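Local coordinates for protein myosin-17 (Arabidopsis thaliana, PDB 7KFL) that probably recognises cargo through the globular tail of a plant class XI myosin motor, coupling actin-based movement to the organelles or vesicles it carries, at residues Thr83-Thr91 with Thr387-Met395; Arg300-Ile311 with Ile322-Leu330. One frame throughout, in Å; residues are numbered along the deposited sequence.

Contact 1: residues Thr83-Thr91 with Thr387-Met395; sequences TLLLLLQRT and TVEDISKSM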
ATOM      1  N   THR A  83       4.079  12.236 -11.763  1.00 53.82           N
ATOM      2  CA  THR A  83       4.026  13.613 -12.328  1.00 55.01           C
ATOM      3  C   THR A  83       4.164  13.548 -13.855  1.00 54.95           C
ATOM      4  O   THR A  83       3.412  14.276 -14.536  1.00 54.62           O
ATOM      5  CB  THR A  83       5.078  14.532 -11.693  1.00 55.77           C
ATOM      6  OG1 THR A  83       4.913  14.471 -10.277  1.00 56.45           O
ATOM      7  CG2 THR A  83       4.964  15.971 -12.152  1.00 56.36           C
ATOM      8  N   LEU A  84       5.074  12.717 -14.376  1.00 54.07           N
ATOM      9  CA  LEU A  84       5.289  12.574 -15.842  1.00 54.49           C
ATOM     10  C   LEU A  84       4.019  12.012 -16.492  1.00 55.19           C
ATOM     11  O   LEU A  84       3.604  12.562 -17.529  1.00 54.54           O
ATOM     12  CB  LEU A  84       6.498  11.677 -16.128  1.00 53.67           C
ATOM     13  CG  LEU A  84       6.872  11.543 -17.606  1.00 53.65           C
ATOM     14  CD1 LEU A  84       6.786  12.881 -18.335  1.00 53.57           C
ATOM     15  CD2 LEU A  84       8.267  10.951 -17.761  1.00 53.87           C
ATOM     16  N   LEU A  85       3.433  10.962 -15.903  1.00 55.76           N
ATOM     17  CA  LEU A  85       2.196  10.306 -16.410  1.00 56.86           C
ATOM     18  C   LEU A  85       1.027  11.299 -16.368  1.00 57.97           C
ATOM     19  O   LEU A  85       0.210  11.275 -17.310  1.00 58.63           O
ATOM     20  CB  LEU A  85       1.897   9.052 -15.583  1.00 57.05           C
ATOM     21  CG  LEU A  85       2.644   7.796 -16.025  1.00 57.67           C
ATOM     22  CD1 LEU A  85       2.642   6.742 -14.929  1.00 57.51           C
ATOM     23  CD2 LEU A  85       2.052   7.234 -17.310  1.00 57.97           C
ATOM     24  N   LEU A  86       0.956  12.133 -15.326  1.00 59.36           N
ATOM     25  CA  LEU A  86      -0.075  13.197 -15.167  1.00 61.11           C
ATOM     26  C   LEU A  86       0.005  14.153 -16.366  1.00 61.24           C
ATOM     27  O   LEU A  86      -1.057  14.479 -16.930  1.00 61.93           O
ATOM     28  CB  LEU A  86       0.158  13.922 -13.832  1.00 62.48           C
ATOM     29  CG  LEU A  86      -0.842  15.011 -13.427  1.00 64.26           C
ATOM     30  CD1 LEU A  86      -0.287  16.403 -13.690  1.00 64.58           C
ATOM     31  CD2 LEU A  86      -2.195  14.841 -14.100  1.00 65.21           C
ATOM     32  N   LEU A  87       1.221  14.552 -16.757  1.00 60.63           N
ATOM     33  CA  LEU A  87       1.478  15.454 -17.913  1.00 60.53           C
ATOM     34  C   LEU A  87       1.089  14.732 -19.209  1.00 60.51           C
ATOM     35  O   LEU A  87       0.337  15.327 -20.007  1.00 61.55           O
ATOM     36  CB  LEU A  87       2.955  15.865 -17.928  1.00 60.34           C
ATOM     37  CG  LEU A  87       3.442  16.655 -16.714  1.00 60.40           C
ATOM     38  CD1 LEU A  87       4.959  16.621 -16.617  1.00 59.84           C
ATOM     39  CD2 LEU A  87       2.940  18.090 -16.758  1.00 61.27           C
ATOM     40  N   LEU A  88       1.573  13.498 -19.396  1.00 59.82           N
ATOM     41  CA  LEU A  88       1.272  12.630 -20.570  1.00 59.71           C
ATOM     42  C   LEU A  88      -0.243  12.419 -20.693  1.00 61.23           C
ATOM     43  O   LEU A  88      -0.748  12.479 -21.828  1.00 60.99           O
ATOM     44  CB  LEU A  88       1.994  11.287 -20.418  1.00 58.20           C
ATOM     45  CG  LEU A  88       3.520  11.321 -20.508  1.00 58.04           C
ATOM     46  CD1 LEU A  88       4.084   9.910 -20.528  1.00 57.66           C
ATOM     47  CD2 LEU A  88       3.995  12.094 -21.729  1.00 58.49           C
ATOM     48  N   GLN A  89      -0.930  12.175 -19.570  1.00 63.74           N
ATOM     49  CA  GLN A  89      -2.395  11.908 -19.508  1.00 66.45           C
ATOM     50  C   GLN A  89      -3.171  13.113 -20.053  1.00 68.53           C
ATOM     51  O   GLN A  89      -4.199  12.888 -20.716  1.00 69.53           O
ATOM     52  CB  GLN A  89      -2.823  11.593 -18.072  1.00 67.19           C
ATOM     53  CG  GLN A  89      -4.328  11.436 -17.886  1.00 68.82           C
ATOM     54  CD  GLN A  89      -4.893  10.229 -18.595  1.00 70.16           C
ATOM     55  OE1 GLN A  89      -4.190   9.257 -18.870  1.00 70.92           O
ATOM     56  NE2 GLN A  89      -6.184  10.275 -18.888  1.00 70.88           N
ATOM     57  N   ARG A  90      -2.701  14.335 -19.780  1.00 70.48           N
ATOM     58  CA  ARG A  90      -3.388  15.606 -20.140  1.00 72.86           C
ATOM     59  C   ARG A  90      -2.867  16.148 -21.480  1.00 72.90           C
ATOM     60  O   ARG A  90      -3.394  17.186 -21.924  1.00 73.55           O
ATOM     61  CB  ARG A  90      -3.184  16.649 -19.037  1.00 75.19           C
ATOM     62  CG  ARG A  90      -3.869  16.317 -17.719  1.00 77.21           C
ATOM     63  CD  ARG A  90      -3.644  17.400 -16.679  1.00 79.30           C
ATOM     64  NE  ARG A  90      -4.188  17.058 -15.368  1.00 81.06           N
ATOM     65  CZ  ARG A  90      -4.046  17.794 -14.265  1.00 82.52           C
ATOM     66  NH1 ARG A  90      -3.369  18.931 -14.295  1.00 83.62           N
ATOM     67  NH2 ARG A  90      -4.579  17.385 -13.126  1.00 82.87           N
ATOM     68  N   THR A  91      -1.889  15.479 -22.104  1.00 71.92           N
ATOM     69  CA  THR A  91      -1.187  15.946 -23.333  1.00 71.77           C
ATOM     70  C   THR A  91      -1.523  15.032 -24.521  1.00 71.79           C
ATOM     71  O   THR A  91      -2.174  15.515 -25.466  1.00 71.88           O
ATOM     72  CB  THR A  91       0.326  16.030 -23.093  1.00 71.51           C
ATOM     73  OG1 THR A  91       0.547  17.012 -22.081  1.00 71.12           O
ATOM     74  CG2 THR A  91       1.115  16.397 -24.331  1.00 72.23           C
ATOM     75  N   THR A 387      -5.855   3.828 -11.123  1.00 62.58           N
ATOM     76  CA  THR A 387      -5.628   4.045 -12.576  1.00 65.16           C
ATOM     77  C   THR A 387      -4.977   5.421 -12.762  1.00 67.87           C
ATOM     78  O   THR A 387      -5.081   6.251 -11.837  1.00 68.04           O
ATOM     79  CB  THR A 387      -6.939   3.911 -13.360  1.00 65.65           C
ATOM     80  OG1 THR A 387      -7.875   4.851 -12.833  1.00 66.18           O
ATOM     81  CG2 THR A 387      -7.523   2.517 -13.289  1.00 65.57           C
ATOM     82  N   VAL A 388      -4.332   5.652 -13.911  1.00 71.72           N
ATOM     83  CA  VAL A 388      -3.608   6.921 -14.230  1.00 74.17           C
ATOM     84  C   VAL A 388      -4.610   8.084 -14.202  1.00 76.85           C
ATOM     85  O   VAL A 388      -4.194   9.205 -13.847  1.00 77.08           O
ATOM     86  CB  VAL A 388      -2.868   6.829 -15.582  1.00 75.41           C
ATOM     87  CG1 VAL A 388      -2.268   8.162 -16.006  1.00 76.00           C
ATOM     88  CG2 VAL A 388      -1.791   5.755 -15.561  1.00 75.32           C
ATOM     89  N   GLU A 389      -5.876   7.823 -14.551  1.00 80.54           N
ATOM     90  CA  GLU A 389      -6.985   8.815 -14.536  1.00 83.02           C
ATOM     91  C   GLU A 389      -7.298   9.221 -13.088  1.00 83.91           C
ATOM     92  O   GLU A 389      -7.524  10.424 -12.862  1.00 84.79           O
ATOM     93  CB  GLU A 389      -8.217   8.243 -15.244  1.00 85.32           C
ATOM     94  CG  GLU A 389      -9.365   9.230 -15.386  1.00 87.81           C
ATOM     95  CD  GLU A 389      -9.093  10.447 -16.254  1.00 90.10           C
ATOM     96  OE1 GLU A 389      -8.124  10.418 -17.039  1.00 90.73           O
ATOM     97  OE2 GLU A 389      -9.861  11.427 -16.148  1.00 92.77           O
ATOM     98  N   ASP A 390      -7.319   8.262 -12.152  1.00 84.36           N
ATOM     99  CA  ASP A 390      -7.542   8.508 -10.700  1.00 85.02           C
ATOM    100  C   ASP A 390      -6.426   9.407 -10.158  1.00 85.76           C
ATOM    101  O   ASP A 390      -6.747  10.393  -9.467  1.00 86.68           O
ATOM    102  CB  ASP A 390      -7.579   7.211  -9.885  1.00 84.80           C
ATOM    103  CG  ASP A 390      -8.816   6.358 -10.104  1.00 85.24           C
ATOM    104  OD1 ASP A 390      -9.837   6.906 -10.569  1.00 86.36           O
ATOM    105  OD2 ASP A 390      -8.748   5.150  -9.800  1.00 84.87           O
ATOM    106  N   ILE A 391      -5.169   9.058 -10.453  1.00 86.52           N
ATOM    107  CA  ILE A 391      -3.956   9.819 -10.024  1.00 87.62           C
ATOM    108  C   ILE A 391      -4.102  11.273 -10.490  1.00 89.48           C
ATOM    109  O   ILE A 391      -3.894  12.177  -9.663  1.00 91.10           O
ATOM    110  CB  ILE A 391      -2.663   9.168 -10.561  1.00 86.90           C
ATOM    111  CG1 ILE A 391      -2.422   7.793  -9.930  1.00 85.76           C
ATOM    112  CG2 ILE A 391      -1.470  10.097 -10.372  1.00 87.14           C
ATOM    113  CD1 ILE A 391      -1.130   7.132 -10.351  1.00 85.07           C
ATOM    114  N   SER A 392      -4.454  11.476 -11.763  1.00 90.76           N
ATOM    115  CA  SER A 392      -4.622  12.805 -12.411  1.00 92.38           C
ATOM    116  C   SER A 392      -5.847  13.534 -11.843  1.00 94.56           C
ATOM    117  O   SER A 392      -5.765  14.768 -11.686  1.00 95.09           O
ATOM    118  CB  SER A 392      -4.718  12.669 -13.912  1.00 92.18           C
ATOM    119  OG  SER A 392      -5.934  12.045 -14.294  1.00 92.56           O
ATOM    120  N   LYS A 393      -6.938  12.805 -11.566  1.00 97.47           N
ATOM    121  CA  LYS A 393      -8.224  13.361 -11.052  1.00 99.96           C
ATOM    122  C   LYS A 393      -7.966  14.113  -9.740  1.00100.27           C
ATOM    123  O   LYS A 393      -8.505  15.226  -9.588  1.00101.34           O
ATOM    124  CB  LYS A 393      -9.282  12.262 -10.879  1.00101.98           C
ATOM    125  CG  LYS A 393     -10.326  12.195 -11.991  1.00103.74           C
ATOM    126  CD  LYS A 393     -10.843  10.801 -12.301  1.00104.75           C
ATOM    127  CE  LYS A 393     -12.101  10.425 -11.545  1.00105.73           C
ATOM    128  NZ  LYS A 393     -12.401   8.979 -11.679  1.00105.88           N
ATOM    129  N   SER A 394      -7.174  13.528  -8.836  1.00100.33           N
ATOM    130  CA  SER A 394      -6.649  14.193  -7.613  1.00101.37           C
ATOM    131  C   SER A 394      -5.403  15.006  -7.983  1.00102.49           C
ATOM    132  O   SER A 394      -4.751  14.653  -8.984  1.00102.91           O
ATOM    133  CB  SER A 394      -6.359  13.193  -6.521  1.00100.76           C
ATOM    134  OG  SER A 394      -5.307  12.316  -6.896  1.00 99.36           O
ATOM    135  N   MET A 395      -5.100  16.054  -7.210  1.00103.71           N
ATOM    136  CA  MET A 395      -3.932  16.960  -7.404  1.00104.17           C
ATOM    137  C   MET A 395      -4.055  17.668  -8.761  1.00102.95           C
ATOM    138  O   MET A 395      -5.067  18.297  -9.070  1.00101.44           O
ATOM    139  CB  MET A 395      -2.609  16.186  -7.319  1.00104.05           C
ATOM    140  CG  MET A 395      -1.921  15.927  -8.655  1.00103.23           C
ATOM    141  SD  MET A 395      -0.446  14.888  -8.478  1.00103.88           S
ATOM    142  CE  MET A 395      -0.974  13.392  -9.311  1.00102.21           C
TER

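Contact 2: residues Arg300-Ile311 with Ile322-Leu330; sequences RHIRQAVGFLVI and ITRELCPVL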
ATOM      1  N   ARG A 300     -10.706  -3.522  10.857  1.00 59.01           N
ATOM      2  CA  ARG A 300     -12.077  -3.697  11.415  1.00 60.89           C
ATOM      3  C   ARG A 300     -12.293  -5.151  11.866  1.00 59.76           C
ATOM      4  O   ARG A 300     -13.003  -5.338  12.869  1.00 58.52           O
ATOM      5  CB  ARG A 300     -13.146  -3.240  10.414  1.00 63.41           C
ATOM      6  CG  ARG A 300     -13.141  -3.978   9.082  1.00 65.80           C
ATOM      7  CD  ARG A 300     -13.997  -3.274   8.042  1.00 68.82           C
ATOM      8  NE  ARG A 300     -13.804  -3.826   6.702  1.00 70.92           N
ATOM      9  CZ  ARG A 300     -14.763  -4.315   5.912  1.00 72.51           C
ATOM     10  NH1 ARG A 300     -16.030  -4.323   6.297  1.00 73.23           N
ATOM     11  NH2 ARG A 300     -14.445  -4.787   4.717  1.00 72.95           N
ATOM     12  N   HIS A 301     -11.709  -6.135  11.168  1.00 59.10           N
ATOM     13  CA  HIS A 301     -11.783  -7.581  11.524  1.00 58.58           C
ATOM     14  C   HIS A 301     -11.077  -7.827  12.862  1.00 57.68           C
ATOM     15  O   HIS A 301     -11.746  -8.279  13.810  1.00 58.86           O
ATOM     16  CB  HIS A 301     -11.158  -8.478  10.445  1.00 58.84           C
ATOM     17  CG  HIS A 301     -11.929  -8.567   9.170  1.00 59.18           C
ATOM     18  ND1 HIS A 301     -12.806  -9.604   8.913  1.00 59.68           N
ATOM     19  CD2 HIS A 301     -11.932  -7.783   8.070  1.00 58.93           C
ATOM     20  CE1 HIS A 301     -13.331  -9.444   7.715  1.00 60.12           C
ATOM     21  NE2 HIS A 301     -12.812  -8.333   7.178  1.00 59.81           N
ATOM     22  N   ILE A 302      -9.768  -7.564  12.922  1.00 56.62           N
ATOM     23  CA  ILE A 302      -8.919  -7.846  14.120  1.00 55.89           C
ATOM     24  C   ILE A 302      -9.447  -7.034  15.310  1.00 55.92           C
ATOM     25  O   ILE A 302      -9.503  -7.598  16.414  1.00 56.02           O
ATOM     26  CB  ILE A 302      -7.417  -7.596  13.847  1.00 54.54           C
ATOM     27  CG1 ILE A 302      -6.546  -7.978  15.049  1.00 54.03           C
ATOM     28  CG2 ILE A 302      -7.146  -6.162  13.414  1.00 54.26           C
ATOM     29  CD1 ILE A 302      -6.682  -9.419  15.491  1.00 54.12           C
ATOM     30  N   ARG A 303      -9.838  -5.774  15.088  1.00 56.57           N
ATOM     31  CA  ARG A 303     -10.390  -4.871  16.136  1.00 57.45           C
ATOM     32  C   ARG A 303     -11.605  -5.536  16.799  1.00 57.61           C
ATOM     33  O   ARG A 303     -11.624  -5.624  18.046  1.00 57.11           O
ATOM     34  CB  ARG A 303     -10.767  -3.513  15.534  1.00 57.81           C
ATOM     35  CG  ARG A 303      -9.574  -2.612  15.248  1.00 57.89           C
ATOM     36  CD  ARG A 303      -9.903  -1.499  14.272  1.00 58.18           C
ATOM     37  NE  ARG A 303     -11.004  -0.665  14.734  1.00 59.06           N
ATOM     38  CZ  ARG A 303     -11.653   0.226  13.989  1.00 59.32           C
ATOM     39  NH1 ARG A 303     -11.321   0.418  12.722  1.00 58.87           N
ATOM     40  NH2 ARG A 303     -12.641   0.925  14.519  1.00 60.46           N
ATOM     41  N   GLN A 304     -12.563  -5.995  15.989  1.00 58.00           N
ATOM     42  CA  GLN A 304     -13.839  -6.612  16.444  1.00 59.32           C
ATOM     43  C   GLN A 304     -13.551  -7.959  17.118  1.00 59.63           C
ATOM     44  O   GLN A 304     -14.133  -8.210  18.192  1.00 60.54           O
ATOM     45  CB  GLN A 304     -14.806  -6.758  15.267  1.00 59.96           C
ATOM     46  CG  GLN A 304     -15.443  -5.438  14.854  1.00 60.85           C
ATOM     47  CD  GLN A 304     -16.262  -5.540  13.590  1.00 61.60           C
ATOM     48  OE1 GLN A 304     -16.818  -6.587  13.265  1.00 62.23           O
ATOM     49  NE2 GLN A 304     -16.357  -4.436  12.865  1.00 62.13           N
ATOM     50  N   ALA A 305     -12.689  -8.784  16.512  1.00 59.59           N
ATOM     51  CA  ALA A 305     -12.244 -10.098  17.038  1.00 59.91           C
ATOM     52  C   ALA A 305     -11.596  -9.921  18.416  1.00 60.53           C
ATOM     53  O   ALA A 305     -11.916 -10.704  19.326  1.00 61.57           O
ATOM     54  CB  ALA A 305     -11.290 -10.748  16.068  1.00 59.67           C
ATOM     55  N   VAL A 306     -10.709  -8.932  18.555  1.00 61.09           N
ATOM     56  CA  VAL A 306     -10.055  -8.559  19.846  1.00 61.91           C
ATOM     57  C   VAL A 306     -11.129  -8.036  20.808  1.00 62.71           C
ATOM     58  O   VAL A 306     -11.073  -8.389  22.001  1.00 62.48           O
ATOM     59  CB  VAL A 306      -8.927  -7.535  19.623  1.00 61.51           C
ATOM     60  CG1 VAL A 306      -8.527  -6.817  20.903  1.00 62.39           C
ATOM     61  CG2 VAL A 306      -7.716  -8.189  18.985  1.00 61.31           C
ATOM     62  N   GLY A 307     -12.064  -7.225  20.302  1.00 63.84           N
ATOM     63  CA  GLY A 307     -13.234  -6.731  21.053  1.00 65.05           C
ATOM     64  C   GLY A 307     -14.014  -7.872  21.687  1.00 66.40           C
ATOM     65  O   GLY A 307     -14.474  -7.706  22.836  1.00 67.10           O
ATOM     66  N   PHE A 308     -14.154  -8.991  20.969  1.00 66.73           N
ATOM     67  CA  PHE A 308     -14.824 -10.229  21.448  1.00 67.72           C
ATOM     68  C   PHE A 308     -13.980 -10.874  22.553  1.00 67.53           C
ATOM     69  O   PHE A 308     -14.530 -11.127  23.636  1.00 68.80           O
ATOM     70  CB  PHE A 308     -15.072 -11.208  20.296  1.00 68.61           C
ATOM     71  CG  PHE A 308     -15.661 -12.530  20.719  1.00 69.72           C
ATOM     72  CD1 PHE A 308     -17.018 -12.651  20.979  1.00 70.77           C
ATOM     73  CD2 PHE A 308     -14.858 -13.652  20.864  1.00 70.00           C
ATOM     74  CE1 PHE A 308     -17.559 -13.868  21.372  1.00 71.23           C
ATOM     75  CE2 PHE A 308     -15.399 -14.866  21.260  1.00 70.39           C
ATOM     76  CZ  PHE A 308     -16.749 -14.971  21.512  1.00 71.07           C
ATOM     77  N   LEU A 309     -12.690 -11.117  22.290  1.00 66.54           N
ATOM     78  CA  LEU A 309     -11.767 -11.867  23.192  1.00 66.07           C
ATOM     79  C   LEU A 309     -11.712 -11.228  24.587  1.00 67.11           C
ATOM     80  O   LEU A 309     -11.514 -11.983  25.559  1.00 67.28           O
ATOM     81  CB  LEU A 309     -10.366 -11.920  22.571  1.00 64.56           C
ATOM     82  CG  LEU A 309     -10.185 -12.876  21.392  1.00 63.70           C
ATOM     83  CD1 LEU A 309      -8.807 -12.708  20.773  1.00 63.15           C
ATOM     84  CD2 LEU A 309     -10.399 -14.325  21.806  1.00 63.54           C
ATOM     85  N   VAL A 310     -11.868  -9.902  24.690  1.00 68.54           N
ATOM     86  CA  VAL A 310     -11.672  -9.132  25.959  1.00 70.47           C
ATOM     87  C   VAL A 310     -13.019  -8.832  26.634  1.00 73.19           C
ATOM     88  O   VAL A 310     -12.982  -8.337  27.778  1.00 74.08           O
ATOM     89  CB  VAL A 310     -10.880  -7.828  25.733  1.00 69.68           C
ATOM     90  CG1 VAL A 310      -9.527  -8.093  25.089  1.00 69.34           C
ATOM     91  CG2 VAL A 310     -11.669  -6.796  24.937  1.00 69.22           C
ATOM     92  N   ILE A 311     -14.155  -9.088  25.974  1.00 75.87           N
ATOM     93  CA  ILE A 311     -15.503  -8.743  26.522  1.00 78.90           C
ATOM     94  C   ILE A 311     -15.747  -9.603  27.767  1.00 81.64           C
ATOM     95  O   ILE A 311     -15.371 -10.793  27.748  1.00 81.91           O
ATOM     96  CB  ILE A 311     -16.624  -8.898  25.470  1.00 79.83           C
ATOM     97  CG1 ILE A 311     -17.820  -7.995  25.786  1.00 81.21           C
ATOM     98  CG2 ILE A 311     -17.056 -10.350  25.314  1.00 79.95           C
ATOM     99  CD1 ILE A 311     -17.580  -6.526  25.514  1.00 81.56           C
ATOM    100  N   ILE A 322     -23.624 -10.497  19.698  1.00 87.45           N
ATOM    101  CA  ILE A 322     -22.246 -10.811  19.212  1.00 85.07           C
ATOM    102  C   ILE A 322     -22.134 -10.427  17.730  1.00 84.36           C
ATOM    103  O   ILE A 322     -21.143  -9.763  17.374  1.00 84.06           O
ATOM    104  CB  ILE A 322     -21.904 -12.298  19.453  1.00 84.39           C
ATOM    105  CG1 ILE A 322     -21.895 -12.648  20.944  1.00 84.30           C
ATOM    106  CG2 ILE A 322     -20.586 -12.672  18.790  1.00 83.56           C
ATOM    107  CD1 ILE A 322     -22.125 -14.113  21.229  1.00 84.19           C
ATOM    108  N   THR A 323     -23.117 -10.818  16.910  1.00 83.96           N
ATOM    109  CA  THR A 323     -23.050 -10.764  15.423  1.00 83.51           C
ATOM    110  C   THR A 323     -23.390  -9.366  14.887  1.00 84.23           C
ATOM    111  O   THR A 323     -23.090  -9.132  13.702  1.00 84.34           O
ATOM    112  CB  THR A 323     -23.977 -11.798  14.769  1.00 82.90           C
ATOM    113  OG1 THR A 323     -25.297 -11.605  15.277  1.00 83.67           O
ATOM    114  CG2 THR A 323     -23.533 -13.225  15.006  1.00 82.11           C
ATOM    115  N   ARG A 324     -23.998  -8.483  15.691  1.00 85.28           N
ATOM    116  CA  ARG A 324     -24.557  -7.191  15.194  1.00 86.91           C
ATOM    117  C   ARG A 324     -24.146  -5.996  16.071  1.00 86.56           C
ATOM    118  O   ARG A 324     -24.196  -4.867  15.545  1.00 86.46           O
ATOM    119  CB  ARG A 324     -26.079  -7.309  15.058  1.00 88.81           C
ATOM    120  CG  ARG A 324     -26.519  -7.992  13.770  1.00 89.70           C
ATOM    121  CD  ARG A 324     -27.786  -8.815  13.906  1.00 91.67           C
ATOM    122  NE  ARG A 324     -28.048  -9.597  12.703  1.00 92.65           N
ATOM    123  CZ  ARG A 324     -29.052 -10.460  12.555  1.00 93.78           C
ATOM    124  NH1 ARG A 324     -29.913 -10.669  13.539  1.00 94.56           N
ATOM    125  NH2 ARG A 324     -29.193 -11.114  11.414  1.00 93.66           N
ATOM    126  N   GLU A 325     -23.759  -6.204  17.336  1.00 86.38           N
ATOM    127  CA  GLU A 325     -23.336  -5.103  18.249  1.00 86.76           C
ATOM    128  C   GLU A 325     -21.813  -5.152  18.459  1.00 84.09           C
ATOM    129  O   GLU A 325     -21.230  -4.073  18.683  1.00 84.11           O
ATOM    130  CB  GLU A 325     -24.149  -5.152  19.551  1.00 89.49           C
ATOM    131  CG  GLU A 325     -23.354  -5.488  20.806  1.00 90.86           C
ATOM    132  CD  GLU A 325     -24.176  -5.567  22.086  1.00 92.62           C
ATOM    133  OE1 GLU A 325     -25.387  -5.254  22.039  1.00 94.48           O
ATOM    134  OE2 GLU A 325     -23.603  -5.942  23.134  1.00 91.66           O
ATOM    135  N   LEU A 326     -21.188  -6.334  18.369  1.00 81.31           N
ATOM    136  CA  LEU A 326     -19.749  -6.541  18.700  1.00 79.04           C
ATOM    137  C   LEU A 326     -18.923  -6.814  17.437  1.00 76.18           C
ATOM    138  O   LEU A 326     -17.909  -6.114  17.251  1.00 76.84           O
ATOM    139  CB  LEU A 326     -19.617  -7.696  19.700  1.00 80.05           C
ATOM    140  CG  LEU A 326     -19.751  -7.310  21.173  1.00 81.10           C
ATOM    141  CD1 LEU A 326     -19.914  -8.547  22.044  1.00 81.54           C
ATOM    142  CD2 LEU A 326     -18.557  -6.489  21.639  1.00 80.64           C
ATOM    143  N   CYS A 327     -19.314  -7.799  16.619  1.00 73.42           N
ATOM    144  CA  CYS A 327     -18.507  -8.319  15.479  1.00 70.67           C
ATOM    145  C   CYS A 327     -19.328  -8.369  14.190  1.00 69.82           C
ATOM    146  O   CYS A 327     -19.420  -9.419  13.557  1.00 70.28           O
ATOM    147  CB  CYS A 327     -17.962  -9.706  15.804  1.00 70.17           C
ATOM    148  SG  CYS A 327     -17.068  -9.779  17.378  1.00 69.29           S
ATOM    149  N   PRO A 328     -19.910  -7.235  13.730  1.00 68.82           N
ATOM    150  CA  PRO A 328     -20.755  -7.230  12.532  1.00 68.51           C
ATOM    151  C   PRO A 328     -20.048  -7.577  11.211  1.00 67.36           C
ATOM    152  O   PRO A 328     -20.741  -7.902  10.267  1.00 67.18           O
ATOM    153  CB  PRO A 328     -21.290  -5.788  12.475  1.00 69.01           C
ATOM    154  CG  PRO A 328     -20.266  -4.977  13.236  1.00 68.51           C
ATOM    155  CD  PRO A 328     -19.799  -5.901  14.339  1.00 68.65           C
ATOM    156  N   VAL A 329     -18.713  -7.504  11.168  1.00 66.60           N
ATOM    157  CA  VAL A 329     -17.891  -7.773   9.949  1.00 66.41           C
ATOM    158  C   VAL A 329     -17.490  -9.256   9.911  1.00 66.14           C
ATOM    159  O   VAL A 329     -17.243  -9.762   8.797  1.00 66.93           O
ATOM    160  CB  VAL A 329     -16.663  -6.841   9.889  1.00 66.27           C
ATOM    161  CG1 VAL A 329     -15.591  -7.344   8.931  1.00 65.79           C
ATOM    162  CG2 VAL A 329     -17.069  -5.419   9.531  1.00 66.48           C
ATOM    163  N   LEU A 330     -17.426  -9.926  11.066  1.00 66.13           N
ATOM    164  CA  LEU A 330     -17.009 -11.353  11.169  1.00 65.95           C
ATOM    165  C   LEU A 330     -18.135 -12.261  10.667  1.00 66.29           C
ATOM    166  O   LEU A 330     -19.308 -11.980  10.980  1.00 67.74           O
ATOM    167  CB  LEU A 330     -16.642 -11.694  12.618  1.00 65.99           C
ATOM    168  CG  LEU A 330     -15.170 -11.517  12.984  1.00 65.85           C
ATOM    169  CD1 LEU A 330     -14.776 -10.048  12.970  1.00 65.93           C
ATOM    170  CD2 LEU A 330     -14.872 -12.136  14.340  1.00 65.85           C
TER

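Contact 1: residues Thr83-Thr91 with Thr387-Met395
Leu-86 and Gln-89 both carry CG anti to the backbone N (chi1 -177° in Leu-86), which sends their side chains from helix 83-89 onto helix 388-393. The C-terminal helix of the chain thereby packs on the end of helix 71-89, nearly at right angles: the axes approach to 9.5 Å, with 96° between their directions. At the tightest point the backbones come within 5.3 Å, CA of Leu-86 to CA of Ser-392, a spacing compatible with the small serine side chain. There CD2 of Leu-86 sits 3.3 Å from CB of Ser-392, while OG of that serine turns back to donate to O of Glu-389. The Gln-89 chain bends at chi2, passing CG1 of Val-388 and bringing NE2 to 2.7 Å from OE1 of Glu-389; amide and carboxylate planes are 70° apart. Arg-90, extended from CG to NE, runs back alongside its own helix, where CD2 of Leu-86 supports one guanidinium face, displaced toward the rim. Its NH2 donates to O of Ser-392 at 3.2 Å, the acceptor lying in the guanidinium plane. Thr-160 of helix 150-186 touches both Leu-85 and Val-388, so a third helix backs the contact. Methyl and methylene packing is thus interleaved with polar groups, Arg-90 and Glu-389 lying at the margin, and the arginine's charge near the C-terminal end of helix 388-393 would probably interact favourably with the helix dipole.

Contact 2: residues Arg300-Ile311 with Ile322-Leu330
Val-329 stands upright over the imidazole of His-301, its methyl CG1 3.4 Å from the ring centroid and 15° off the ring normal, a CH-pi contact centred on the face. CG1 also lies over a face of the Arg-300 guanidinium, while CG2 fits between NE2 of Gln-304, at 3.5 Å, and NH1 of Arg-300, at 3.6 Å. Gln-304 crosses Val-329 nearly perpendicularly. Extended beyond CG, it carries its amide past the end of helix 322-326 to the turn that follows. There OE1 accepts from N of Val-329 at 3.0 Å, with an N-H...O angle of 161° and the donor on a lone pair in the carbonyl plane. CD of Pro-328 packs beside the same oxygen. At this level Leu-330 sets CD1 against O of His-301 and CB of Gln-304, and CD2 against CB of Ala-305. Farther along helix 300-309, SG of Cys-327 lies 3.8 Å from CB of Phe-308, whose ring meets CG2 of Ile-322 obliquely. Just after the helix, CD1 of Ile-311 touches CD2 of Leu-326 at 4.0 Å. The opposing helix closes with a wider pi-type turn, Cys-327 N bonding to Ile-322 O. Helix 332-341 joins the packing through Leu-335 on Leu-330 and Ile-338 on Phe-308, while Phe-255 of helix 236-260 meets the His-301 ring edge-to-face. Within the DIL domain, this joins two successive helices: the glutamine bond satisfies the amide N of Val-329 and probably helps to hold the non-helical turn against helix 300-309, and apolar packing supplies most of the remaining contact.

How the contacts relate
The two contacts lie on opposite sides of the chain's centre, with their own centres 40 Å apart and their nearest atoms about 18 Å apart, so neither touches the other. Their sequence spans differ sharply: 295 residues separate the segments of contact 1, whereas 10 separate those of contact 2, which is nested inside the loop that contact 1 closes. Contact 1 thus brings the C-terminal end of the chain back onto an early helix, while contact 2 is a local turn-back within the DIL domain. Helix 236-260 provides a common element, touching Ile-391 through Leu-238 near its start and Ala-305 through Leu-258 near its end.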